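Long-range contacts in probable adhesion protein (Pseudomonas aeruginosa PAO1, PDB 6R3Z), which binds ferrous iron and other divalent metal ions such as manganese and nickel, probably as the periplasmic solute-binding component of a metal-uptake system: residues D170-I176 and L218-F224; I176-Y180 and S247-I251; L183-F187 and N268-V273; I212-K216 and T236-S241. One frame throughout, in Å; residues are numbered along the deposited sequence.

Contact 1: D170-I176 and L218-F224; sequences DFRVATI and LDVKVIF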
loop_
_atom_site.group_PDB
_atom_site.type_symbol
_atom_site.label_atom_id
_atom_site.label_comp_id
_atom_site.label_asym_id
_atom_site.label_seq_id
_atom_site.Cartn_x
_atom_site.Cartn_y
_atom_site.Cartn_z
ATOM N N ASP A 170 13.454 10.705 -21.246
ATOM C CA ASP A 170 13.705 11.797 -20.282
ATOM C C ASP A 170 12.600 11.969 -19.209
ATOM O O ASP A 170 12.632 12.951 -18.450
ATOM C CB ASP A 170 13.941 13.125 -21.041
ATOM C CG ASP A 170 12.715 13.754 -21.695
ATOM O OD1 ASP A 170 11.722 13.025 -21.933
ATOM O OD2 ASP A 170 12.749 14.977 -21.969
ATOM N N PHE A 171 11.621 11.044 -19.160
ATOM C CA PHE A 171 10.521 11.155 -18.202
ATOM C C PHE A 171 10.945 10.682 -16.809
ATOM O O PHE A 171 10.671 9.546 -16.422
ATOM C CB PHE A 171 9.275 10.421 -18.702
ATOM C CG PHE A 171 8.028 10.621 -17.874
ATOM C CD1 PHE A 171 7.330 11.825 -17.915
ATOM C CD2 PHE A 171 7.536 9.597 -17.071
ATOM C CE1 PHE A 171 6.157 11.998 -17.172
ATOM C CE2 PHE A 171 6.355 9.764 -16.343
ATOM C CZ PHE A 171 5.677 10.968 -16.394
ATOM N N ARG A 172 11.656 11.542 -16.077
ATOM C CA ARG A 172 12.075 11.208 -14.711
ATOM C C ARG A 172 10.974 11.577 -13.741
ATOM O O ARG A 172 10.313 12.606 -13.897
ATOM C CB ARG A 172 13.397 11.855 -14.332
ATOM C CG ARG A 172 14.634 11.138 -14.908
ATOM C CD ARG A 172 15.896 11.727 -14.290
ATOM N NE ARG A 172 17.140 11.236 -14.898
ATOM C CZ ARG A 172 17.784 10.136 -14.515
ATOM N NH1 ARG A 172 17.281 9.361 -13.558
ATOM N NH2 ARG A 172 18.917 9.782 -15.111
ATOM N N VAL A 173 10.799 10.729 -12.723
ATOM C CA VAL A 173 9.738 10.808 -11.717
ATOM C C VAL A 173 10.316 10.932 -10.303
ATOM O O VAL A 173 11.283 10.257 -9.974
ATOM C CB VAL A 173 8.895 9.490 -11.850
ATOM C CG1 VAL A 173 7.977 9.242 -10.661
ATOM C CG2 VAL A 173 8.107 9.472 -13.160
ATOM N N ALA A 174 9.685 11.758 -9.474
ATOM C CA ALA A 174 10.002 11.878 -8.053
ATOM C C ALA A 174 8.700 11.648 -7.246
ATOM O O ALA A 174 7.599 11.847 -7.770
ATOM C CB ALA A 174 10.578 13.248 -7.743
ATOM N N THR A 175 8.821 11.212 -5.984
ATOM C CA THR A 175 7.668 11.037 -5.101
ATOM C C THR A 175 8.011 11.651 -3.743
ATOM O O THR A 175 9.191 11.719 -3.392
ATOM C CB THR A 175 7.196 9.570 -4.951
ATOM O OG1 THR A 175 8.120 8.807 -4.154
ATOM C CG2 THR A 175 6.908 8.878 -6.299
ATOM N N ILE A 176 6.998 12.073 -2.972
ATOM C CA ILE A 176 7.262 12.619 -1.615
ATOM C C ILE A 176 7.534 11.425 -0.670
ATOM O O ILE A 176 8.582 11.378 -0.016
ATOM C CB ILE A 176 6.054 13.471 -1.104
ATOM C CG1 ILE A 176 5.826 14.756 -1.951
ATOM C CG2 ILE A 176 6.213 13.815 0.405
ATOM C CD1 ILE A 176 6.957 15.771 -1.991
ATOM N N LEU A 218 18.657 17.050 -12.424
ATOM C CA LEU A 218 18.321 15.814 -13.148
ATOM C C LEU A 218 17.139 15.951 -14.089
ATOM O O LEU A 218 16.751 14.961 -14.730
ATOM C CB LEU A 218 18.115 14.644 -12.172
ATOM C CG LEU A 218 19.305 14.366 -11.233
ATOM C CD1 LEU A 218 19.017 13.202 -10.324
ATOM C CD2 LEU A 218 20.628 14.140 -12.026
ATOM N N ASP A 219 16.581 17.181 -14.199
ATOM C CA ASP A 219 15.427 17.481 -15.050
ATOM C C ASP A 219 14.245 16.521 -14.764
ATOM O O ASP A 219 13.709 15.865 -15.666
ATOM C CB ASP A 219 15.830 17.510 -16.543
ATOM C CG ASP A 219 14.805 18.163 -17.469
ATOM O OD1 ASP A 219 13.952 18.955 -16.967
ATOM O OD2 ASP A 219 14.856 17.894 -18.688
ATOM N N VAL A 220 13.862 16.419 -13.475
ATOM C CA VAL A 220 12.725 15.579 -13.075
ATOM C C VAL A 220 11.474 16.248 -13.658
ATOM O O VAL A 220 11.345 17.470 -13.591
ATOM C CB VAL A 220 12.667 15.370 -11.538
ATOM C CG1 VAL A 220 11.345 14.728 -11.085
ATOM C CG2 VAL A 220 13.855 14.547 -11.058
ATOM N N LYS A 221 10.610 15.456 -14.288
ATOM C CA LYS A 221 9.428 15.962 -14.987
ATOM C C LYS A 221 8.193 16.073 -14.107
ATOM O O LYS A 221 7.412 17.027 -14.240
ATOM C CB LYS A 221 9.139 15.126 -16.250
ATOM C CG LYS A 221 10.284 15.093 -17.281
ATOM C CD LYS A 221 10.590 16.456 -17.923
ATOM C CE LYS A 221 11.813 16.413 -18.807
ATOM N NZ LYS A 221 12.141 17.765 -19.355
ATOM N N VAL A 222 7.965 15.057 -13.264
ATOM C CA VAL A 222 6.764 15.009 -12.431
ATOM C C VAL A 222 7.096 14.638 -10.994
ATOM O O VAL A 222 8.089 13.950 -10.746
ATOM C CB VAL A 222 5.660 14.065 -13.012
ATOM C CG1 VAL A 222 5.320 14.403 -14.467
ATOM C CG2 VAL A 222 6.033 12.591 -12.874
ATOM N N ILE A 223 6.232 15.070 -10.062
ATOM C CA ILE A 223 6.309 14.693 -8.661
ATOM C C ILE A 223 4.921 14.179 -8.226
ATOM O O ILE A 223 3.902 14.823 -8.520
ATOM C CB ILE A 223 6.911 15.776 -7.713
ATOM C CG1 ILE A 223 7.137 15.208 -6.278
ATOM C CG2 ILE A 223 6.062 17.068 -7.706
ATOM C CD1 ILE A 223 8.252 15.912 -5.461
ATOM N N PHE A 224 4.895 13.012 -7.564
ATOM C CA PHE A 224 3.679 12.434 -7.008
ATOM C C PHE A 224 3.673 12.664 -5.508
ATOM O O PHE A 224 4.531 12.122 -4.794
ATOM C CB PHE A 224 3.527 10.941 -7.340
ATOM C CG PHE A 224 3.399 10.637 -8.812
ATOM C CD1 PHE A 224 2.205 10.877 -9.491
ATOM C CD2 PHE A 224 4.472 10.121 -9.529
ATOM C CE1 PHE A 224 2.090 10.611 -10.860
ATOM C CE2 PHE A 224 4.364 9.870 -10.902
ATOM C CZ PHE A 224 3.161 10.085 -11.556
HETATM O O HOH W 1 14.904 14.255 -17.527
HETATM O O HOH W 2 14.570 16.878 -21.205
HETATM O O HOH W 3 18.977 13.474 -16.117
#
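Phe171 lies against Lys221 and Val222: its CE1 comes within 3.7 Å of Val222 CG1, and its CD1 within 4.1 Å of Lys221 CB. From here strands 172-175 and 220-226 run parallel, the segment axes approaching to 4.6 Å at an angle of 22°. They belong to the C-terminal lobe's four-stranded parallel sheet. Arg172 O accepts from Lys221 N (2.9 Å) and weakly from Val222 N (3.5 Å), an irregular start; then Ala174 N donates to Val222 O (3.0 Å), Phe224 N to Ala174 O (3.0 Å) and Ile176 N to Phe224 O (3.1 Å). On one face Val173 CG1 meets the edge of the Phe224 ring at CE2 (3.7 Å). On the other, the small Ala174 leaves room for Val220, its CB 3.7 Å from Val220 CG1, and Leu215 of helix 205-217 covers both. Beta-branched residues suit such buried strands. At the exposed end, Lys221 NZ pairs with Asp219 OD2 (2.8 Å) and, at long range, with Asp170 OD2 (3.9 Å); water 2 donates to both carboxylates. The Arg172 guanidinium turns to Thr192. Backbone bonds thus fix the register in an apolar interior, while charge and water stay at the solvent-facing start.

Contact 2: I176-Y180 and S247-I251; sequences IHGAY and SLSHI. With NI (nickel (II) ion), chain B.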
loop_
_atom_site.group_PDB
_atom_site.type_symbol
_atom_site.label_atom_id
_atom_site.label_comp_id
_atom_site.label_asym_id
_atom_site.label_seq_id
_atom_site.Cartn_x
_atom_site.Cartn_y
_atom_site.Cartn_z
ATOM N N ILE A 176 6.998 12.073 -2.972
ATOM C CA ILE A 176 7.262 12.619 -1.615
ATOM C C ILE A 176 7.534 11.425 -0.670
ATOM O O ILE A 176 8.582 11.378 -0.016
ATOM C CB ILE A 176 6.054 13.471 -1.104
ATOM C CG1 ILE A 176 5.826 14.756 -1.951
ATOM C CG2 ILE A 176 6.213 13.815 0.405
ATOM C CD1 ILE A 176 6.957 15.771 -1.991
ATOM N N HIS A 177 6.573 10.468 -0.619
ATOM C CA HIS A 177 6.631 9.249 0.198
ATOM C C HIS A 177 7.188 8.125 -0.680
ATOM O O HIS A 177 6.876 8.083 -1.867
ATOM C CB HIS A 177 5.224 8.903 0.719
ATOM C CG HIS A 177 5.179 7.909 1.837
ATOM N ND1 HIS A 177 5.319 8.307 3.163
ATOM C CD2 HIS A 177 4.906 6.584 1.808
ATOM C CE1 HIS A 177 5.152 7.208 3.886
ATOM N NE2 HIS A 177 4.868 6.153 3.116
ATOM N N GLY A 178 8.020 7.247 -0.115
ATOM C CA GLY A 178 8.617 6.146 -0.888
ATOM C C GLY A 178 7.667 4.967 -1.104
ATOM O O GLY A 178 8.071 3.813 -0.959
ATOM N N ALA A 179 6.403 5.245 -1.457
ATOM C CA ALA A 179 5.344 4.244 -1.564
ATOM C C ALA A 179 5.087 3.661 -2.945
ATOM O O ALA A 179 4.322 2.691 -3.033
ATOM C CB ALA A 179 4.038 4.857 -1.057
ATOM N N TYR A 180 5.618 4.287 -4.023
ATOM C CA TYR A 180 5.173 3.969 -5.383
ATOM C C TYR A 180 6.159 3.257 -6.307
ATOM O O TYR A 180 5.879 3.121 -7.506
ATOM C CB TYR A 180 4.671 5.273 -6.028
ATOM C CG TYR A 180 3.624 5.927 -5.149
ATOM C CD1 TYR A 180 2.389 5.317 -4.938
ATOM C CD2 TYR A 180 3.942 7.031 -4.360
ATOM C CE1 TYR A 180 1.446 5.863 -4.069
ATOM C CE2 TYR A 180 3.009 7.586 -3.476
ATOM C CZ TYR A 180 1.774 6.977 -3.308
ATOM O OH TYR A 180 0.840 7.502 -2.439
ATOM N N SER A 247 -1.017 13.792 -7.419
ATOM C CA SER A 247 -1.136 13.217 -6.093
ATOM C C SER A 247 -1.696 11.800 -6.172
ATOM O O SER A 247 -2.539 11.491 -7.036
ATOM C CB SER A 247 -1.989 14.105 -5.194
ATOM O OG SER A 247 -1.393 15.382 -5.027
ATOM N N LEU A 248 -1.180 10.946 -5.285
ATOM C CA LEU A 248 -1.525 9.537 -5.176
ATOM C C LEU A 248 -1.972 9.171 -3.772
ATOM O O LEU A 248 -1.642 9.865 -2.797
ATOM C CB LEU A 248 -0.336 8.655 -5.606
ATOM C CG LEU A 248 0.209 8.821 -7.038
ATOM C CD1 LEU A 248 1.453 7.978 -7.225
ATOM C CD2 LEU A 248 -0.855 8.449 -8.118
ATOM N N SER A 249 -2.699 8.057 -3.680
ATOM C CA SER A 249 -3.201 7.532 -2.432
ATOM C C SER A 249 -2.349 6.362 -1.936
ATOM O O SER A 249 -2.123 5.398 -2.666
ATOM C CB SER A 249 -4.655 7.090 -2.575
ATOM O OG SER A 249 -5.115 6.534 -1.354
ATOM N N HIS A 250 -1.967 6.417 -0.654
ATOM C CA HIS A 250 -1.254 5.334 0.041
ATOM C C HIS A 250 -2.344 4.294 0.502
ATOM O O HIS A 250 -2.002 3.270 1.103
ATOM C CB HIS A 250 -0.582 5.947 1.288
ATOM C CG HIS A 250 0.464 5.111 1.977
ATOM N ND1 HIS A 250 0.137 3.937 2.660
ATOM C CD2 HIS A 250 1.767 5.407 2.231
ATOM C CE1 HIS A 250 1.263 3.542 3.251
ATOM N NE2 HIS A 250 2.267 4.382 3.006
ATOM N N ILE A 251 -3.651 4.598 0.267
ATOM C CA ILE A 251 -4.815 3.758 0.668
ATOM C C ILE A 251 -4.718 3.552 2.212
ATOM O O ILE A 251 -4.600 2.430 2.724
ATOM C CB ILE A 251 -4.922 2.448 -0.168
ATOM C CG1 ILE A 251 -4.666 2.755 -1.698
ATOM C CG2 ILE A 251 -6.304 1.763 0.090
ATOM C CD1 ILE A 251 -4.668 1.551 -2.673
HETATM NI NI NI B . 4.244 4.246 3.971
#
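The metal site of this family 9 solute-binding protein is built on loops at the ends of strands, and this contact brings two of them together: the one after strand 172-175 and the one after strand 244-248. Coordination comes first. His177 NE2 and His250 NE2 each bind nickel at 2.2 Å; imidazole nitrogens are good ligands for such borderline divalent ions. His41, His66, His111 and His199 complete the six-histidine site, and the same six residues bind Fe(2+) and Mn(2+). Apolar contacts back the site. Leu248 CD1 sits over the face of the Tyr180 ring, 3.6 Å from its centroid, a CH-pi contact, and Leu248 CB reaches Tyr180 CZ at 3.5 Å. The short side chain of Ala179 leaves space for the imidazole, with its CB 4.0 Å from His250 CD2. No hydrogen bond joins the segments: Tyr180 OH bonds to Glu226 instead. Within the second loop, Ser249 closes an ST turn round His250, its OG accepting from Ile251 N at 2.9 Å.

Contact 3: L183-F187 and N268-V273; sequences LLREF and NLDTVV. With EDO (1,2-ethanediol), chain H.
Build residues 183-185 as part of the short helix that begins at 181, with phi/psi near -60/-50 at Leu183, and let the chain wind on through Glu186 (-77/-5) and Phe187 (-108/-2), with Glu186 N bonded to Leu183 O (3.2 Å) and Phe187 N to Leu184 O (2.9 Å). Residues 268-273 are a regular turn and a half inside helix 260-277, phi/psi near -62/-45. Set the CA atoms of Leu183 and Leu269, and those of Leu184 and Val272, 8.0 Å apart. Phe187, chi1 m (-68°) and chi2 -89°, points toward the long helix so that Val272 CG1 lies over its ring face, 3.8 Å from the centroid, a CH-pi contact. Leu269 (m,t) brings CD2 to 3.6 Å from Phe187 CE2, and Val273, chi1 t (166°), sets CG2 3.7 Å from Phe187 CE1. In the alpha/beta C-terminal lobe, this joins the short helix following strand 172-175 to the helix following strand 244-248; Leu155 and Leu160 of helix 138-160 border the cluster. Leu183 takes chi1 t with chi2 off-rotamer at 144°, bringing CD2 to 3.5 Å from Val272 CG2 and CD1 to 3.8 Å from Asn268 CB. Leu184 (m,t) places CD2 3.8 Å from Val272 CG1. Compact Val272 (t) fits among all three. The amide of Asn268 turns to Ser249 O, while outward-facing Asp270 accepts from ethanediol, probably from the crystallisation liquor, OD1 from O2 at 2.7 Å.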
loop_
_atom_site.group_PDB
_atom_site.type_symbol
_atom_site.label_atom_id
_atom_site.label_comp_id
_atom_site.label_asym_id
_atom_site.label_seq_id
_atom_site.Cartn_x
_atom_site.Cartn_y
_atom_site.Cartn_z
ATOM N N LEU A 183 4.278 0.294 -7.729
ATOM C CA LEU A 183 3.231 0.805 -8.618
ATOM C C LEU A 183 3.823 1.235 -9.962
ATOM O O LEU A 183 3.309 0.842 -11.012
ATOM C CB LEU A 183 2.499 1.981 -7.960
ATOM C CG LEU A 183 1.193 2.405 -8.656
ATOM C CD1 LEU A 183 0.158 2.841 -7.652
ATOM C CD2 LEU A 183 1.450 3.503 -9.651
ATOM N N LEU A 184 4.909 2.031 -9.929
ATOM C CA LEU A 184 5.527 2.521 -11.157
ATOM C C LEU A 184 6.226 1.407 -11.939
ATOM O O LEU A 184 6.264 1.473 -13.169
ATOM C CB LEU A 184 6.446 3.718 -10.860
ATOM C CG LEU A 184 5.613 4.978 -10.492
ATOM C CD1 LEU A 184 6.384 5.939 -9.649
ATOM C CD2 LEU A 184 5.069 5.668 -11.742
ATOM N N ARG A 185 6.681 0.345 -11.227
ATOM C CA ARG A 185 7.302 -0.840 -11.840
ATOM C C ARG A 185 6.301 -1.510 -12.810
ATOM O O ARG A 185 6.716 -2.136 -13.781
ATOM C CB ARG A 185 7.719 -1.858 -10.755
ATOM C CG ARG A 185 8.693 -2.928 -11.265
ATOM C CD ARG A 185 9.273 -3.732 -10.120
ATOM N NE ARG A 185 10.511 -4.410 -10.513
ATOM C CZ ARG A 185 10.591 -5.692 -10.851
ATOM N NH1 ARG A 185 9.507 -6.459 -10.840
ATOM N NH2 ARG A 185 11.757 -6.221 -11.198
ATOM N N GLU A 186 4.989 -1.350 -12.568
ATOM C CA GLU A 186 3.989 -1.962 -13.453
ATOM C C GLU A 186 3.802 -1.223 -14.778
ATOM O O GLU A 186 3.108 -1.720 -15.670
ATOM C CB GLU A 186 2.692 -2.157 -12.721
ATOM C CG GLU A 186 2.959 -3.021 -11.507
ATOM C CD GLU A 186 1.725 -3.614 -10.889
ATOM O OE1 GLU A 186 0.822 -2.837 -10.517
ATOM O OE2 GLU A 186 1.661 -4.858 -10.779
ATOM N N PHE A 187 4.485 -0.080 -14.919
ATOM C CA PHE A 187 4.549 0.686 -16.149
ATOM C C PHE A 187 5.953 0.536 -16.749
ATOM O O PHE A 187 6.218 1.066 -17.824
ATOM C CB PHE A 187 4.238 2.171 -15.884
ATOM C CG PHE A 187 2.806 2.433 -15.483
ATOM C CD1 PHE A 187 1.832 2.682 -16.443
ATOM C CD2 PHE A 187 2.437 2.462 -14.147
ATOM C CE1 PHE A 187 0.510 2.941 -16.067
ATOM C CE2 PHE A 187 1.112 2.704 -13.773
ATOM C CZ PHE A 187 0.155 2.947 -14.736
ATOM N N ASN A 268 -5.242 5.682 -8.641
ATOM C CA ASN A 268 -3.772 5.761 -8.652
ATOM C C ASN A 268 -3.249 5.498 -10.075
ATOM O O ASN A 268 -2.508 6.309 -10.628
ATOM C CB ASN A 268 -3.175 4.752 -7.680
ATOM C CG ASN A 268 -3.112 5.297 -6.269
ATOM O OD1 ASN A 268 -3.370 6.485 -6.029
ATOM N ND2 ASN A 268 -2.763 4.441 -5.317
ATOM N N LEU A 269 -3.669 4.384 -10.669
ATOM C CA LEU A 269 -3.270 4.043 -12.036
ATOM C C LEU A 269 -3.706 5.102 -13.066
ATOM O O LEU A 269 -2.940 5.409 -13.981
ATOM C CB LEU A 269 -3.769 2.636 -12.404
ATOM C CG LEU A 269 -3.109 1.459 -11.638
ATOM C CD1 LEU A 269 -3.716 0.124 -12.050
ATOM C CD2 LEU A 269 -1.604 1.398 -11.867
ATOM N N ASP A 270 -4.913 5.674 -12.907
ATOM C CA ASP A 270 -5.421 6.706 -13.825
ATOM C C ASP A 270 -4.553 7.967 -13.743
ATOM O O ASP A 270 -4.290 8.586 -14.766
ATOM C CB ASP A 270 -6.878 7.063 -13.519
ATOM C CG ASP A 270 -7.880 5.998 -13.909
ATOM O OD1 ASP A 270 -7.530 5.127 -14.751
ATOM O OD2 ASP A 270 -9.010 6.029 -13.374
ATOM N N THR A 271 -4.113 8.343 -12.513
ATOM C CA THR A 271 -3.274 9.527 -12.305
ATOM C C THR A 271 -1.892 9.318 -12.947
ATOM O O THR A 271 -1.406 10.217 -13.635
ATOM C CB THR A 271 -3.227 9.887 -10.810
ATOM O OG1 THR A 271 -4.560 10.262 -10.394
ATOM C CG2 THR A 271 -2.237 11.025 -10.511
ATOM N N VAL A 272 -1.299 8.114 -12.784
ATOM C CA VAL A 272 -0.008 7.809 -13.415
ATOM C C VAL A 272 -0.168 7.889 -14.945
ATOM O O VAL A 272 0.673 8.506 -15.605
ATOM C CB VAL A 272 0.585 6.453 -12.952
ATOM C CG1 VAL A 272 1.889 6.143 -13.695
ATOM C CG2 VAL A 272 0.825 6.465 -11.434
ATOM N N VAL A 273 -1.251 7.278 -15.492
ATOM C CA VAL A 273 -1.518 7.333 -16.930
ATOM C C VAL A 273 -1.665 8.791 -17.390
ATOM O O VAL A 273 -1.069 9.173 -18.389
ATOM C CB VAL A 273 -2.729 6.454 -17.330
ATOM C CG1 VAL A 273 -3.221 6.780 -18.747
ATOM C CG2 VAL A 273 -2.380 4.971 -17.211
HETATM C C1 EDO H . -11.336 4.230 -15.820
HETATM O O1 EDO H . -10.640 5.466 -15.855
HETATM C C2 EDO H . -10.370 3.113 -16.250
HETATM O O2 EDO H . -9.212 3.147 -15.434
#

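Contact 4: I212-K216 and T236-S241; sequences IDQLK and TIQRES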
loop_
_atom_site.group_PDB
_atom_site.type_symbol
_atom_site.label_atom_id
_atom_site.label_comp_id
_atom_site.label_asym_id
_atom_site.label_seq_id
_atom_site.Cartn_x
_atom_site.Cartn_y
_atom_site.Cartn_z
ATOM N N ILE A 212 15.289 19.808 -3.964
ATOM C CA ILE A 212 14.825 20.759 -4.995
ATOM C C ILE A 212 15.942 20.980 -6.051
ATOM O O ILE A 212 15.686 20.853 -7.253
ATOM C CB ILE A 212 14.292 22.069 -4.359
ATOM C CG1 ILE A 212 12.927 21.792 -3.642
ATOM C CG2 ILE A 212 14.175 23.206 -5.396
ATOM C CD1 ILE A 212 12.478 22.847 -2.637
ATOM N N ASP A 213 17.193 21.207 -5.579
ATOM C CA ASP A 213 18.357 21.368 -6.473
ATOM C C ASP A 213 18.554 20.147 -7.380
ATOM O O ASP A 213 18.792 20.306 -8.571
ATOM C CB ASP A 213 19.633 21.690 -5.680
ATOM C CG ASP A 213 19.659 23.107 -5.128
ATOM O OD1 ASP A 213 18.887 23.965 -5.636
ATOM O OD2 ASP A 213 20.453 23.366 -4.196
ATOM N N GLN A 214 18.384 18.941 -6.821
ATOM C CA GLN A 214 18.502 17.673 -7.536
ATOM C C GLN A 214 17.399 17.512 -8.605
ATOM O O GLN A 214 17.680 17.008 -9.700
ATOM C CB GLN A 214 18.411 16.529 -6.547
ATOM C CG GLN A 214 19.081 15.263 -7.000
ATOM C CD GLN A 214 19.369 14.414 -5.794
ATOM O OE1 GLN A 214 18.468 14.040 -5.033
ATOM N NE2 GLN A 214 20.624 14.077 -5.602
ATOM N N LEU A 215 16.137 17.905 -8.272
ATOM C CA LEU A 215 15.022 17.816 -9.232
ATOM C C LEU A 215 15.353 18.641 -10.474
ATOM O O LEU A 215 15.122 18.185 -11.594
ATOM C CB LEU A 215 13.684 18.290 -8.614
ATOM C CG LEU A 215 13.181 17.511 -7.370
ATOM C CD1 LEU A 215 11.875 18.086 -6.836
ATOM C CD2 LEU A 215 13.058 16.016 -7.634
ATOM N N LYS A 216 15.932 19.834 -10.268
ATOM C CA LYS A 216 16.322 20.740 -11.352
ATOM C C LYS A 216 17.514 20.168 -12.120
ATOM O O LYS A 216 17.448 20.075 -13.343
ATOM C CB LYS A 216 16.637 22.151 -10.806
ATOM C CG LYS A 216 15.417 22.863 -10.188
ATOM C CD LYS A 216 15.612 24.383 -10.067
ATOM C CE LYS A 216 16.067 24.837 -8.699
ATOM N NZ LYS A 216 17.526 24.631 -8.490
ATOM N N THR A 236 6.098 24.661 -2.014
ATOM C CA THR A 236 7.463 25.170 -2.136
ATOM C C THR A 236 8.219 24.391 -3.218
ATOM O O THR A 236 8.871 25.018 -4.058
ATOM C CB THR A 236 8.171 25.153 -0.771
ATOM O OG1 THR A 236 7.344 25.827 0.186
ATOM C CG2 THR A 236 9.559 25.805 -0.816
ATOM N N ILE A 237 8.095 23.034 -3.229
ATOM C CA ILE A 237 8.735 22.203 -4.264
ATOM C C ILE A 237 8.274 22.609 -5.659
ATOM O O ILE A 237 9.115 22.895 -6.503
ATOM C CB ILE A 237 8.576 20.674 -4.048
ATOM C CG1 ILE A 237 9.290 20.213 -2.779
ATOM C CG2 ILE A 237 9.101 19.899 -5.270
ATOM C CD1 ILE A 237 8.966 18.759 -2.342
ATOM N N GLN A 238 6.953 22.659 -5.885
ATOM C CA GLN A 238 6.364 23.002 -7.183
ATOM C C GLN A 238 6.837 24.365 -7.700
ATOM O O GLN A 238 7.279 24.452 -8.845
ATOM C CB GLN A 238 4.833 22.918 -7.122
ATOM C CG GLN A 238 4.155 22.929 -8.496
ATOM C CD GLN A 238 2.652 23.065 -8.397
ATOM O OE1 GLN A 238 2.032 22.807 -7.354
ATOM N NE2 GLN A 238 2.027 23.474 -9.492
ATOM N N ARG A 239 6.799 25.399 -6.845
ATOM C CA ARG A 239 7.245 26.745 -7.181
ATOM C C ARG A 239 8.744 26.782 -7.488
ATOM O O ARG A 239 9.133 27.286 -8.547
ATOM C CB ARG A 239 6.916 27.708 -6.030
ATOM C CG ARG A 239 7.294 29.173 -6.273
ATOM C CD ARG A 239 6.946 30.053 -5.088
ATOM N NE ARG A 239 5.516 30.002 -4.782
ATOM C CZ ARG A 239 4.991 29.372 -3.734
ATOM N NH1 ARG A 239 5.776 28.753 -2.861
ATOM N NH2 ARG A 239 3.678 29.361 -3.551
ATOM N N GLU A 240 9.577 26.250 -6.571
ATOM C CA GLU A 240 11.034 26.302 -6.685
ATOM C C GLU A 240 11.634 25.366 -7.741
ATOM O O GLU A 240 12.684 25.697 -8.294
ATOM C CB GLU A 240 11.704 26.089 -5.323
ATOM C CG GLU A 240 11.413 27.229 -4.352
ATOM C CD GLU A 240 12.262 27.325 -3.097
ATOM O OE1 GLU A 240 13.364 26.728 -3.058
ATOM O OE2 GLU A 240 11.823 28.020 -2.152
ATOM N N SER A 241 10.980 24.227 -8.049
ATOM C CA SER A 241 11.520 23.296 -9.047
ATOM C C SER A 241 10.881 23.402 -10.440
ATOM O O SER A 241 11.535 23.058 -11.428
ATOM C CB SER A 241 11.450 21.860 -8.534
ATOM O OG SER A 241 10.105 21.414 -8.457
#
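Two helices of the C-terminal alpha/beta lobe meet here: helix 205-217, which precedes strand 220-226, and helix 234-241, which follows it; the segment axes approach to 9.7 Å and cross at -46°. Ile212 loses the largest area, 85 Å². It points toward the other helix, its CG2 3.8 Å from Glu240 CB and its CG1 4.1 Å from Ile237 CG1, a branched aliphatic filling the space between backbones. One turn later Leu215 adds to the same apolar seam, CD1 to Ile237 CG2 at 3.7 Å, on the side facing strand 220-226. Glu240 suits the solvent margin because its CB packs on Ile212 while its carboxylate remains exposed. Lys216 runs past the end of the second helix, CE 3.5 Å from Glu240 O, and its NZ turns back to a salt bridge with Asp213 OD1 (3.2 Å). Ser241, with 52 Å² covered, is small enough for the close approach, its CA 5.8 Å from that of Ile212. Its OG donates to Ile237 O of its own helix at 2.6 Å.

All four contacts belong to the C-terminal lobe. Contact 1 joins the central strands of its sheet, and contacts 3 and 4 touch it on opposite faces: Val173 CG1 meets Leu184 CD1 at 3.8 Å, while Ala174 CB meets Leu215 CD2 at 3.7 Å. Contacts 3 and 4 do not touch, their nearest atoms being about 12 Å apart. Contact 2 shares Ile176 with contact 1 and takes the chain from the sheet to the nickel ion, which lies about 10 Å from the Thr175 side chain. Phe224 CB also packs on Leu248 CD1 (3.6 Å). Contact 3 approaches the metal-binding loop through Asn268 ND2, 2.9 Å from Ser249 O, next to the ligand His250.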